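Local coordinates for protein AxyAgu115A (Amphibacillus xylanus NBRC 15112, PDB 6NPS) that probably removes glucuronic acid side groups from xylan, acting as a family GH115 alpha-glucuronidase, at residues 191-196 / 217-222; 242-247 / 251-256; 410-415 / 455-460. The protein carries 3 engineered substitutions. All coordinates share one frame; numbering follows the deposited sequence.

Interaction 1 (191-196 / 217-222)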
ATOM      1  N   GLY A 191       0.519  34.949 -32.876  1.00 51.54           N
ATOM      2  CA  GLY A 191      -0.905  35.184 -33.059  1.00 57.71           C
ATOM      3  C   GLY A 191      -1.716  34.013 -33.592  1.00 55.45           C
ATOM      4  O   GLY A 191      -2.929  34.162 -33.774  1.00 59.76           O
ATOM      5  N   GLY A 192      -1.112  32.861 -33.840  1.00 49.51           N
ATOM      6  CA  GLY A 192      -1.877  31.673 -34.155  1.00 47.84           C
ATOM      7  C   GLY A 192      -1.133  30.762 -35.108  1.00 46.65           C
ATOM      8  O   GLY A 192       0.082  30.883 -35.318  1.00 49.58           O
ATOM      9  N   PHE A 193      -1.885  29.823 -35.683  1.00 41.72           N
ATOM     10  CA  PHE A 193      -1.297  28.842 -36.598  1.00 40.35           C
ATOM     11  C   PHE A 193      -1.318  29.381 -38.034  1.00 41.92           C
ATOM     12  O   PHE A 193      -1.907  28.793 -38.948  1.00 36.38           O
ATOM     13  CB  PHE A 193      -2.028  27.511 -36.498  1.00 46.08           C
ATOM     14  CG  PHE A 193      -2.026  26.900 -35.104  1.00 55.27           C
ATOM     15  CD1 PHE A 193      -3.023  27.218 -34.188  1.00 59.35           C
ATOM     16  CD2 PHE A 193      -1.050  25.986 -34.744  1.00 56.41           C
ATOM     17  CE1 PHE A 193      -3.035  26.635 -32.924  1.00 64.13           C
ATOM     18  CE2 PHE A 193      -1.050  25.408 -33.481  1.00 60.53           C
ATOM     19  CZ  PHE A 193      -2.045  25.733 -32.568  1.00 60.01           C
ATOM     20  N   ASN A 194      -0.655  30.525 -38.217  1.00 42.83           N
ATOM     21  CA  ASN A 194      -0.728  31.303 -39.445  1.00 42.58           C
ATOM     22  C   ASN A 194       0.574  31.187 -40.225  1.00 41.66           C
ATOM     23  O   ASN A 194       1.510  30.483 -39.837  1.00 38.57           O
ATOM     24  CB  ASN A 194      -1.038  32.767 -39.123  1.00 45.93           C
ATOM     25  CG  ASN A 194      -0.049  33.361 -38.131  1.00 45.31           C
ATOM     26  OD1 ASN A 194       1.142  33.003 -38.144  1.00 43.42           O
ATOM     27  ND2 ASN A 194      -0.532  34.266 -37.254  1.00 46.74           N
ATOM     28  N   ALA A 195       0.634  31.909 -41.347  1.00 40.21           N
ATOM     29  CA  ALA A 195       1.780  31.788 -42.246  1.00 36.01           C
ATOM     30  C   ALA A 195       3.064  32.276 -41.601  1.00 38.67           C
ATOM     31  O   ALA A 195       4.152  31.818 -41.964  1.00 38.06           O
ATOM     32  CB  ALA A 195       1.514  32.590 -43.520  1.00 32.53           C
ATOM     33  N   GLU A 196       2.961  33.243 -40.689  1.00 43.27           N
ATOM     34  CA  GLU A 196       4.148  33.752 -40.004  1.00 50.94           C
ATOM     35  C   GLU A 196       4.788  32.658 -39.167  1.00 46.12           C
ATOM     36  O   GLU A 196       6.015  32.466 -39.189  1.00 43.44           O
ATOM     37  CB  GLU A 196       3.772  34.945 -39.126  1.00 63.13           C
ATOM     38  CG  GLU A 196       3.574  36.277 -39.881  1.00 81.52           C
ATOM     39  CD  GLU A 196       2.739  36.150 -41.169  1.00 94.75           C
ATOM     40  OE1 GLU A 196       1.557  35.735 -41.101  1.00 98.38           O
ATOM     41  OE2 GLU A 196       3.276  36.462 -42.256  1.00 97.90           O
ATOM     42  N   MET A 217      -3.719  20.222 -36.424  1.00 37.66           N
ATOM     43  CA  MET A 217      -5.081  19.944 -36.836  1.00 42.57           C
ATOM     44  C   MET A 217      -6.062  19.828 -35.684  1.00 47.66           C
ATOM     45  O   MET A 217      -7.243  19.586 -35.946  1.00 48.12           O
ATOM     46  CB  MET A 217      -5.143  18.644 -37.660  1.00 50.35           C
ATOM     47  CG  MET A 217      -4.409  17.510 -36.963  1.00 62.84           C
ATOM     48  SD  MET A 217      -5.368  16.294 -36.016  1.00 70.74           S
ATOM     49  CE  MET A 217      -5.440  14.981 -37.230  1.00 82.92           C
ATOM     50  N   TRP A 218      -5.641  19.995 -34.428  1.00 47.06           N
ATOM     51  CA  TRP A 218      -6.601  19.782 -33.344  1.00 53.94           C
ATOM     52  C   TRP A 218      -7.573  20.947 -33.205  1.00 57.17           C
ATOM     53  O   TRP A 218      -8.795  20.740 -33.195  1.00 63.99           O
ATOM     54  CB  TRP A 218      -5.890  19.505 -32.016  1.00 63.89           C
ATOM     55  CG  TRP A 218      -5.650  18.039 -31.853  1.00 84.61           C
ATOM     56  CD1 TRP A 218      -5.857  17.073 -32.798  1.00 91.13           C
ATOM     57  CD2 TRP A 218      -5.162  17.359 -30.689  1.00 99.26           C
ATOM     58  NE1 TRP A 218      -5.518  15.840 -32.306  1.00 97.34           N
ATOM     59  CE2 TRP A 218      -5.093  15.982 -31.011  1.00102.22           C
ATOM     60  CE3 TRP A 218      -4.777  17.775 -29.405  1.00101.40           C
ATOM     61  CZ2 TRP A 218      -4.655  15.022 -30.095  1.00104.24           C
ATOM     62  CZ3 TRP A 218      -4.340  16.821 -28.503  1.00102.64           C
ATOM     63  CH2 TRP A 218      -4.282  15.462 -28.853  1.00104.61           C
ATOM     64  N   SER A 219      -7.063  22.168 -33.033  1.00 54.33           N
ATOM     65  CA  SER A 219      -7.897  23.372 -32.989  1.00 59.53           C
ATOM     66  C   SER A 219      -7.403  24.386 -34.019  1.00 62.96           C
ATOM     67  O   SER A 219      -7.268  25.593 -33.755  1.00 66.78           O
ATOM     68  CB  SER A 219      -7.920  23.989 -31.595  1.00 71.87           C
ATOM     69  OG  SER A 219      -6.834  24.887 -31.444  1.00 80.24           O
ATOM     70  N   ALA A 220      -7.080  23.874 -35.197  1.00 51.64           N
ATOM     71  CA  ALA A 220      -6.497  24.659 -36.267  1.00 47.23           C
ATOM     72  C   ALA A 220      -7.012  24.096 -37.578  1.00 43.53           C
ATOM     73  O   ALA A 220      -7.337  22.908 -37.670  1.00 43.57           O
ATOM     74  CB  ALA A 220      -4.963  24.604 -36.239  1.00 48.35           C
ATOM     75  N   ARG A 221      -7.060  24.950 -38.596  1.00 41.22           N
ATOM     76  CA  ARG A 221      -7.416  24.535 -39.951  1.00 36.20           C
ATOM     77  C   ARG A 221      -6.348  25.124 -40.860  1.00 36.54           C
ATOM     78  O   ARG A 221      -6.376  26.330 -41.147  1.00 36.00           O
ATOM     79  CB  ARG A 221      -8.808  25.038 -40.344  1.00 40.74           C
ATOM     80  CG  ARG A 221      -9.920  24.309 -39.631  1.00 39.11           C
ATOM     81  CD  ARG A 221     -11.267  24.967 -39.924  1.00 43.52           C
ATOM     82  NE  ARG A 221     -11.355  26.319 -39.377  1.00 49.32           N
ATOM     83  CZ  ARG A 221     -12.175  27.270 -39.831  1.00 52.22           C
ATOM     84  NH1 ARG A 221     -13.006  27.021 -40.836  1.00 51.57           N
ATOM     85  NH2 ARG A 221     -12.176  28.472 -39.276  1.00 57.13           N
ATOM     86  N   PHE A 222      -5.434  24.264 -41.296  1.00 31.48           N
ATOM     87  CA  PHE A 222      -4.279  24.716 -42.044  1.00 31.27           C
ATOM     88  C   PHE A 222      -4.723  25.443 -43.306  1.00 35.71           C
ATOM     89  O   PHE A 222      -4.140  26.472 -43.659  1.00 38.33           O
ATOM     90  CB  PHE A 222      -3.401  23.526 -42.365  1.00 29.46           C
ATOM     91  CG  PHE A 222      -2.135  23.871 -43.120  1.00 31.36           C
ATOM     92  CD1 PHE A 222      -1.009  24.344 -42.460  1.00 30.93           C
ATOM     93  CD2 PHE A 222      -2.090  23.724 -44.514  1.00 32.42           C
ATOM     94  CE1 PHE A 222       0.186  24.606 -43.200  1.00 34.04           C
ATOM     95  CE2 PHE A 222      -0.952  24.031 -45.244  1.00 31.46           C
ATOM     96  CZ  PHE A 222       0.205  24.443 -44.579  1.00 31.87           C
TER
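F193 and the segment that carries its packing partner A220 are tied by a shared donor: N231 ND2, on helix 230-238, bonds to both F193 O and F222 O, so one amide nitrogen grips a carbonyl from each segment. No hydrogen bond passes directly between 191-196 and 217-222, and the contact proper is apolar. The methyl group of A220 sits over one face of the F193 ring, shifted toward the rim on the CD1 side. A220 CB is 3.8 Å from F193 CD1 and lies 4.2 Å from the ring centroid, 25° off the ring normal, a CH-pi contact. F193 takes this position with CG anti to its carbonyl carbon (chi1 -58°), which swings the ring across to the A220 methyl; F193 CB is also near, 4.1 Å from A220 CB. Farther along the ring S219 OG approaches F193 CE1 obliquely at 4.4 Å, and the same hydroxyl has a weak hydrogen bond to W179 NE1. The backbone presents F193 at the centre of an inverse gamma turn, spanned by a weak bond of 3.0 Å from N194 N to G192 O. Before it, G191 leaves helix 181-190 with positive phi; after it, N194 is the N-cap of helix 195-207, its OD1 accepting from M197 N and its ND2 reaching back to F190 O. The loop between strand 212-214 and helix 230-238, a strand-to-helix connection of the (beta/alpha)8 or TIM barrel to which the GH115 family belongs, thus packs against the short turn between helices 181-190 and 195-207.

Interaction 2 (242-247 / 251-256)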
ATOM      1  N   MET A 242       2.285  19.074 -48.864  1.00 32.91           N
ATOM      2  CA  MET A 242       1.395  18.964 -47.711  1.00 33.80           C
ATOM      3  C   MET A 242       0.743  17.586 -47.693  1.00 36.49           C
ATOM      4  O   MET A 242       0.451  17.004 -48.737  1.00 36.20           O
ATOM      5  CB  MET A 242       0.332  20.071 -47.736  1.00 33.79           C
ATOM      6  CG  MET A 242       0.897  21.493 -47.502  1.00 34.41           C
ATOM      7  SD  MET A 242       1.982  21.578 -46.016  1.00 35.90           S
ATOM      8  CE  MET A 242       0.791  21.064 -44.743  1.00 34.37           C
ATOM      9  N   GLY A 243       0.527  17.052 -46.494  1.00 33.55           N
ATOM     10  CA  GLY A 243      -0.315  15.869 -46.397  1.00 30.02           C
ATOM     11  C   GLY A 243      -1.285  15.974 -45.239  1.00 32.07           C
ATOM     12  O   GLY A 243      -1.424  17.023 -44.597  1.00 32.92           O
ATOM     13  N   ALA A 244      -1.921  14.854 -44.924  1.00 34.99           N
ATOM     14  CA  ALA A 244      -2.936  14.868 -43.895  1.00 37.77           C
ATOM     15  C   ALA A 244      -2.958  13.517 -43.219  1.00 36.82           C
ATOM     16  O   ALA A 244      -2.605  12.491 -43.813  1.00 37.39           O
ATOM     17  CB  ALA A 244      -4.334  15.205 -44.493  1.00 37.49           C
ATOM     18  N   SER A 245      -3.404  13.514 -41.966  1.00 38.53           N
ATOM     19  CA  SER A 245      -3.379  12.292 -41.204  1.00 44.53           C
ATOM     20  C   SER A 245      -4.423  11.314 -41.733  1.00 46.88           C
ATOM     21  O   SER A 245      -5.246  11.621 -42.607  1.00 41.17           O
ATOM     22  CB  SER A 245      -3.587  12.582 -39.720  1.00 45.49           C
ATOM     23  OG  SER A 245      -4.963  12.832 -39.446  1.00 46.95           O
ATOM     24  N   HIS A 246      -4.389  10.134 -41.113  1.00 50.77           N
ATOM     25  CA  HIS A 246      -5.169   8.963 -41.488  1.00 50.54           C
ATOM     26  C   HIS A 246      -6.667   9.219 -41.556  1.00 50.08           C
ATOM     27  O   HIS A 246      -7.368   8.486 -42.260  1.00 57.97           O
ATOM     28  CB  HIS A 246      -4.886   7.852 -40.470  1.00 56.92           C
ATOM     29  CG  HIS A 246      -4.626   8.362 -39.085  1.00 60.78           C
ATOM     30  ND1 HIS A 246      -5.640   8.588 -38.178  1.00 61.10           N
ATOM     31  CD2 HIS A 246      -3.471   8.701 -38.454  1.00 60.39           C
ATOM     32  CE1 HIS A 246      -5.125   9.038 -37.046  1.00 62.55           C
ATOM     33  NE2 HIS A 246      -3.810   9.106 -37.183  1.00 61.17           N
ATOM     34  N   HIS A 247      -7.146  10.210 -40.831  1.00 48.15           N
ATOM     35  CA  HIS A 247      -8.550  10.547 -40.826  1.00 49.36           C
ATOM     36  C   HIS A 247      -8.898  11.855 -41.472  1.00 48.26           C
ATOM     37  O   HIS A 247      -9.865  12.438 -41.116  1.00 49.22           O
ATOM     38  CB  HIS A 247      -9.141  10.502 -39.435  1.00 66.15           C
ATOM     39  CG  HIS A 247      -8.565  11.484 -38.482  1.00 77.81           C
ATOM     40  ND1 HIS A 247      -9.223  12.627 -38.111  1.00 79.91           N
ATOM     41  CD2 HIS A 247      -7.432  11.459 -37.759  1.00 80.16           C
ATOM     42  CE1 HIS A 247      -8.500  13.291 -37.236  1.00 80.60           C
ATOM     43  NE2 HIS A 247      -7.408  12.597 -36.999  1.00 81.24           N
ATOM     44  N   LEU A 251      -8.054  16.190 -48.830  1.00 35.95           N
ATOM     45  CA  LEU A 251      -7.513  17.542 -48.606  1.00 41.65           C
ATOM     46  C   LEU A 251      -8.375  18.369 -47.648  1.00 43.10           C
ATOM     47  O   LEU A 251      -8.395  19.609 -47.705  1.00 40.96           O
ATOM     48  CB  LEU A 251      -7.299  18.280 -49.932  1.00 36.16           C
ATOM     49  CG  LEU A 251      -6.429  17.517 -50.944  1.00 35.27           C
ATOM     50  CD1 LEU A 251      -6.336  18.298 -52.272  1.00 39.23           C
ATOM     51  CD2 LEU A 251      -4.996  17.207 -50.364  1.00 30.95           C
ATOM     52  N   ARG A 252      -9.073  17.676 -46.754  1.00 39.84           N
ATOM     53  CA  ARG A 252      -9.928  18.275 -45.734  1.00 36.33           C
ATOM     54  C   ARG A 252      -9.316  17.988 -44.371  1.00 36.60           C
ATOM     55  O   ARG A 252      -9.328  16.829 -43.931  1.00 39.03           O
ATOM     56  CB  ARG A 252     -11.323  17.667 -45.807  1.00 36.31           C
ATOM     57  CG  ARG A 252     -12.082  18.130 -47.063  1.00 38.40           C
ATOM     58  CD  ARG A 252     -12.371  19.613 -46.989  1.00 34.50           C
ATOM     59  NE  ARG A 252     -13.552  19.930 -47.786  1.00 40.30           N
ATOM     60  CZ  ARG A 252     -14.060  21.152 -47.945  1.00 42.34           C
ATOM     61  NH1 ARG A 252     -13.497  22.208 -47.360  1.00 42.49           N
ATOM     62  NH2 ARG A 252     -15.145  21.318 -48.701  1.00 42.02           N
ATOM     63  N   TYR A 253      -8.845  19.023 -43.665  1.00 35.39           N
ATOM     64  CA  TYR A 253      -8.320  18.743 -42.323  1.00 37.90           C
ATOM     65  C   TYR A 253      -9.460  18.550 -41.328  1.00 40.07           C
ATOM     66  O   TYR A 253     -10.596  18.951 -41.576  1.00 39.29           O
ATOM     67  CB  TYR A 253      -7.381  19.851 -41.864  1.00 41.14           C
ATOM     68  CG  TYR A 253      -6.113  19.802 -42.703  1.00 42.28           C
ATOM     69  CD1 TYR A 253      -5.107  18.876 -42.418  1.00 39.78           C
ATOM     70  CD2 TYR A 253      -5.973  20.626 -43.831  1.00 35.21           C
ATOM     71  CE1 TYR A 253      -3.970  18.791 -43.214  1.00 38.59           C
ATOM     72  CE2 TYR A 253      -4.844  20.550 -44.612  1.00 41.59           C
ATOM     73  CZ  TYR A 253      -3.838  19.630 -44.289  1.00 39.37           C
ATOM     74  OH  TYR A 253      -2.710  19.531 -45.073  1.00 41.50           O
ATOM     75  N   GLY A 254      -9.113  17.988 -40.157  1.00 42.07           N
ATOM     76  CA  GLY A 254     -10.104  17.383 -39.285  1.00 40.38           C
ATOM     77  C   GLY A 254     -11.143  18.341 -38.737  1.00 44.13           C
ATOM     78  O   GLY A 254     -12.250  17.918 -38.385  1.00 53.00           O
ATOM     79  N   GLU A 255     -10.823  19.631 -38.640  1.00 38.92           N
ATOM     80  CA  GLU A 255     -11.795  20.571 -38.079  1.00 41.84           C
ATOM     81  C   GLU A 255     -12.690  21.229 -39.143  1.00 43.02           C
ATOM     82  O   GLU A 255     -13.665  21.915 -38.779  1.00 47.06           O
ATOM     83  CB  GLU A 255     -11.072  21.660 -37.278  1.00 48.61           C
ATOM     84  CG  GLU A 255     -10.388  21.151 -36.006  1.00 63.19           C
ATOM     85  CD  GLU A 255     -11.371  20.905 -34.869  1.00 75.75           C
ATOM     86  OE1 GLU A 255     -11.920  19.781 -34.757  1.00 76.70           O
ATOM     87  OE2 GLU A 255     -11.594  21.852 -34.087  1.00 84.04           O
ATOM     88  N   GLU A 256     -12.398  21.042 -40.439  1.00 41.44           N
ATOM     89  CA  GLU A 256     -13.174  21.733 -41.476  1.00 40.18           C
ATOM     90  C   GLU A 256     -14.647  21.370 -41.402  1.00 38.40           C
ATOM     91  O   GLU A 256     -15.510  22.253 -41.457  1.00 45.98           O
ATOM     92  CB  GLU A 256     -12.615  21.431 -42.870  1.00 35.83           C
ATOM     93  CG  GLU A 256     -11.198  22.015 -43.065  1.00 37.51           C
ATOM     94  CD  GLU A 256     -10.709  22.043 -44.525  1.00 45.49           C
ATOM     95  OE1 GLU A 256     -11.478  22.474 -45.424  1.00 55.76           O
ATOM     96  OE2 GLU A 256      -9.527  21.651 -44.758  1.00 43.94           O
TER
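The Y253 ring meets segment 242-247 at its hydroxyl end: G243 O lies at the edge, near the ring plane, while the A244 methyl comes in obliquely, with A244 CB 3.8 Å from Y253 CE1. Among the other flat groups, the R252 guanidinium takes the E256 carboxylate in plane at its edge, and the H246 ring has S245 CB over one face and is stacked with Y353. Y253 OH donates to G243 O over 2.9 Å. The hydroxyl stands above the carbonyl plane, 43° out of it, with a C=O...O angle of 135°, so no lone pair is met squarely. M242 crosses the tyrosine at about a right angle; its chain folds back at chi2 and chi3, bringing the terminal methyl CE to 3.8 Å from Y253 OH. These residues belong to the loop between strand 241-242 and helix 256-260, a strand-to-helix connection of the TIM barrel, which here turns back and sets Y253 against the residues at the strand's end, M242 to A244. At the root of the tyrosine, E256 holds the chain with both carboxylate oxygens. OE1 takes R252 NH1 in a 2.8 Å salt bridge, nearly in the guanidinium plane. E256 OE2 accepts from Y253 N at 2.9 Å, from above the carboxylate plane, and from N223 ND2. R252 NE is bonded in turn to F283 O of helix 277-291, against which L251 also packs through L288 and T291.

Interaction 3 (410-415 / 455-460)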
ATOM      1  N   HIS A 410       6.179   7.257 -34.242  1.00 27.45           N
ATOM      2  CA  HIS A 410       5.850   8.196 -33.162  1.00 28.41           C
ATOM      3  C   HIS A 410       7.062   8.479 -32.274  1.00 29.80           C
ATOM      4  O   HIS A 410       7.683   7.550 -31.749  1.00 29.47           O
ATOM      5  CB  HIS A 410       4.725   7.657 -32.263  1.00 26.80           C
ATOM      6  CG  HIS A 410       3.359   7.745 -32.873  1.00 28.74           C
ATOM      7  ND1 HIS A 410       2.927   6.856 -33.831  1.00 29.63           N
ATOM      8  CD2 HIS A 410       2.341   8.628 -32.686  1.00 28.52           C
ATOM      9  CE1 HIS A 410       1.696   7.165 -34.184  1.00 30.00           C
ATOM     10  NE2 HIS A 410       1.312   8.231 -33.501  1.00 29.54           N
ATOM     11  N   PHE A 411       7.364   9.768 -32.081  1.00 30.57           N
ATOM     12  CA  PHE A 411       8.174  10.284 -30.983  1.00 29.83           C
ATOM     13  C   PHE A 411       7.314  10.881 -29.889  1.00 31.79           C
ATOM     14  O   PHE A 411       7.864  11.361 -28.897  1.00 32.93           O
ATOM     15  CB  PHE A 411       9.130  11.408 -31.452  1.00 27.08           C
ATOM     16  CG  PHE A 411      10.169  10.987 -32.463  1.00 27.51           C
ATOM     17  CD1 PHE A 411      10.475   9.654 -32.680  1.00 27.76           C
ATOM     18  CD2 PHE A 411      10.856  11.955 -33.187  1.00 26.99           C
ATOM     19  CE1 PHE A 411      11.462   9.279 -33.576  1.00 31.93           C
ATOM     20  CE2 PHE A 411      11.832  11.580 -34.117  1.00 28.55           C
ATOM     21  CZ  PHE A 411      12.124  10.244 -34.321  1.00 28.08           C
ATOM     22  N   ASP A 412       5.987  10.910 -30.075  1.00 29.46           N
ATOM     23  CA  ASP A 412       5.042  11.637 -29.232  1.00 29.39           C
ATOM     24  C   ASP A 412       3.685  11.004 -29.463  1.00 28.90           C
ATOM     25  O   ASP A 412       3.351  10.681 -30.602  1.00 30.91           O
ATOM     26  CB  ASP A 412       5.054  13.122 -29.613  1.00 37.04           C
ATOM     27  CG  ASP A 412       4.332  14.034 -28.619  1.00 48.54           C
ATOM     28  OD1 ASP A 412       3.081  13.993 -28.551  1.00 49.89           O
ATOM     29  OD2 ASP A 412       5.026  14.838 -27.939  1.00 52.24           O
ATOM     30  N   TYR A 413       2.920  10.776 -28.404  1.00 26.51           N
ATOM     31  CA  TYR A 413       1.625  10.147 -28.590  1.00 29.68           C
ATOM     32  C   TYR A 413       0.672  10.523 -27.466  1.00 30.42           C
ATOM     33  O   TYR A 413       1.014  10.432 -26.288  1.00 28.85           O
ATOM     34  CB  TYR A 413       1.766   8.632 -28.664  1.00 30.85           C
ATOM     35  CG  TYR A 413       0.450   7.911 -28.874  1.00 32.79           C
ATOM     36  CD1 TYR A 413      -0.348   8.184 -29.995  1.00 34.29           C
ATOM     37  CD2 TYR A 413       0.024   6.926 -27.974  1.00 31.23           C
ATOM     38  CE1 TYR A 413      -1.561   7.534 -30.201  1.00 35.28           C
ATOM     39  CE2 TYR A 413      -1.143   6.247 -28.189  1.00 30.84           C
ATOM     40  CZ  TYR A 413      -1.934   6.557 -29.292  1.00 34.74           C
ATOM     41  OH  TYR A 413      -3.098   5.902 -29.495  1.00 39.34           O
ATOM     42  N   HIS A 414      -0.540  10.856 -27.834  1.00 29.63           N
ATOM     43  CA  HIS A 414      -1.606  11.171 -26.889  1.00 31.14           C
ATOM     44  C   HIS A 414      -2.582  10.007 -26.967  1.00 34.36           C
ATOM     45  O   HIS A 414      -3.400   9.947 -27.887  1.00 32.43           O
ATOM     46  CB  HIS A 414      -2.234  12.503 -27.292  1.00 32.84           C
ATOM     47  CG  HIS A 414      -3.313  12.991 -26.379  1.00 39.38           C
ATOM     48  ND1 HIS A 414      -3.080  13.324 -25.058  1.00 39.83           N
ATOM     49  CD2 HIS A 414      -4.633  13.225 -26.602  1.00 40.98           C
ATOM     50  CE1 HIS A 414      -4.208  13.754 -24.515  1.00 42.93           C
ATOM     51  NE2 HIS A 414      -5.160  13.700 -25.430  1.00 41.19           N
ATOM     52  N   GLY A 415      -2.523   9.085 -26.014  1.00 27.51           N
ATOM     53  CA  GLY A 415      -3.374   7.905 -26.076  1.00 28.61           C
ATOM     54  C   GLY A 415      -2.875   6.871 -25.089  1.00 33.94           C
ATOM     55  O   GLY A 415      -2.037   7.174 -24.244  1.00 31.40           O
ATOM     56  N   ALA A 455       9.365  20.792 -30.052  1.00 37.24           N
ATOM     57  CA  ALA A 455      10.406  21.116 -29.074  1.00 43.36           C
ATOM     58  C   ALA A 455      10.954  19.928 -28.286  1.00 39.16           C
ATOM     59  O   ALA A 455      10.205  19.066 -27.833  1.00 35.89           O
ATOM     60  CB  ALA A 455       9.891  22.182 -28.112  1.00 41.42           C
ATOM     61  N   THR A 456      12.287  19.918 -28.097  1.00 35.70           N
ATOM     62  CA  THR A 456      13.105  18.855 -27.503  1.00 33.49           C
ATOM     63  C   THR A 456      13.202  17.614 -28.386  1.00 32.40           C
ATOM     64  O   THR A 456      13.982  16.703 -28.080  1.00 32.87           O
ATOM     65  CB  THR A 456      12.631  18.424 -26.094  1.00 34.61           C
ATOM     66  OG1 THR A 456      11.532  17.514 -26.198  1.00 35.94           O
ATOM     67  CG2 THR A 456      12.195  19.646 -25.268  1.00 35.64           C
ATOM     68  N   GLN A 457      12.498  17.575 -29.511  1.00 34.96           N
ATOM     69  CA  GLN A 457      12.657  16.444 -30.422  1.00 33.33           C
ATOM     70  C   GLN A 457      13.717  16.674 -31.503  1.00 32.23           C
ATOM     71  O   GLN A 457      13.774  15.894 -32.453  1.00 30.35           O
ATOM     72  CB  GLN A 457      11.314  16.091 -31.088  1.00 40.96           C
ATOM     73  CG  GLN A 457      10.140  15.945 -30.123  1.00 50.57           C
ATOM     74  CD  GLN A 457      10.280  14.724 -29.215  1.00 56.96           C
ATOM     75  OE1 GLN A 457      11.123  13.863 -29.451  1.00 63.69           O
ATOM     76  NE2 GLN A 457       9.463  14.654 -28.180  1.00 51.84           N
ATOM     77  N   GLU A 458      14.571  17.686 -31.367  1.00 33.51           N
ATOM     78  CA  GLU A 458      15.443  18.068 -32.477  1.00 35.44           C
ATOM     79  C   GLU A 458      16.486  16.996 -32.788  1.00 33.78           C
ATOM     80  O   GLU A 458      16.765  16.740 -33.956  1.00 33.95           O
ATOM     81  CB  GLU A 458      16.133  19.406 -32.194  1.00 37.33           C
ATOM     82  CG  GLU A 458      15.190  20.605 -32.079  1.00 39.62           C
ATOM     83  CD  GLU A 458      14.610  20.784 -30.663  1.00 51.56           C
ATOM     84  OE1 GLU A 458      14.945  19.978 -29.758  1.00 50.07           O
ATOM     85  OE2 GLU A 458      13.810  21.731 -30.462  1.00 57.83           O
ATOM     86  N   LEU A 459      17.081  16.347 -31.768  1.00 31.03           N
ATOM     87  CA  LEU A 459      18.065  15.307 -32.090  1.00 31.86           C
ATOM     88  C   LEU A 459      17.427  14.110 -32.795  1.00 27.48           C
ATOM     89  O   LEU A 459      17.903  13.729 -33.877  1.00 30.14           O
ATOM     90  CB  LEU A 459      18.809  14.864 -30.817  1.00 33.63           C
ATOM     91  CG  LEU A 459      19.700  13.627 -30.981  1.00 34.11           C
ATOM     92  CD1 LEU A 459      20.895  14.020 -31.834  1.00 36.63           C
ATOM     93  CD2 LEU A 459      20.195  13.085 -29.644  1.00 36.44           C
ATOM     94  N   PRO A 460      16.365  13.479 -32.273  1.00 26.48           N
ATOM     95  CA  PRO A 460      15.810  12.322 -32.997  1.00 26.51           C
ATOM     96  C   PRO A 460      15.118  12.700 -34.313  1.00 30.50           C
ATOM     97  O   PRO A 460      15.119  11.880 -35.243  1.00 27.57           O
ATOM     98  CB  PRO A 460      14.843  11.697 -31.985  1.00 25.79           C
ATOM     99  CG  PRO A 460      14.479  12.783 -31.067  1.00 30.27           C
ATOM    100  CD  PRO A 460      15.702  13.700 -30.988  1.00 26.53           C
TER
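F411 reaches from its loop to the start of helix 458-469. Its CB faces the side-chain amide of Q457, with F411 CB 4.2 Å from Q457 CD; the glutamine chain bends at chi2 to bring that amide alongside. Turned beside its backbone N at chi1 (-63°), the side chain carries the ring on to P460. F411 CD2 stays at the margin of the proline, and F411 CE2 comes to 3.7 Å from P460 CB. F411 CE2 also touches the proline backbone, 3.5 Å from P460 C, and at the tip F411 CZ is 3.5 Å from P460 O. The proline CB stands over one ring face, 4.1 Å from the centroid and 28° off the normal, a CH-pi contact. Q457 occupies the N-cap position and P460 the first turn of the helix, so the ring packs against a helix start. In the TIM barrel this joins the loops after strands 405-410 and 446-450: F411 pairs through its backbone with N450 and lies on V449, while I431 of helix 428-440 touches both F411 and P460.

Each contact involves a loop at the C-terminal end of a barrel strand (212-214, 241-242, 405-410 or 446-450), where TIM-barrel enzymes carry their active sites. Interactions 1 and 2 are neighbours, their centres about 13 Å apart, and F222 CZ packs 3.4 Å from M242 CE. Interaction 3 is centred about 20 Å from each; it meets interaction 1 through the rings of W218 and H414, while its nearest atoms to interaction 2 are about 6 Å away. A glycerol lies about 4 Å from the side chain of S219, and a glycerol is hydrogen-bonded to H246 NE2; such molecules, probably from the crystallisation liquor, often mark pockets, and these loops may line one.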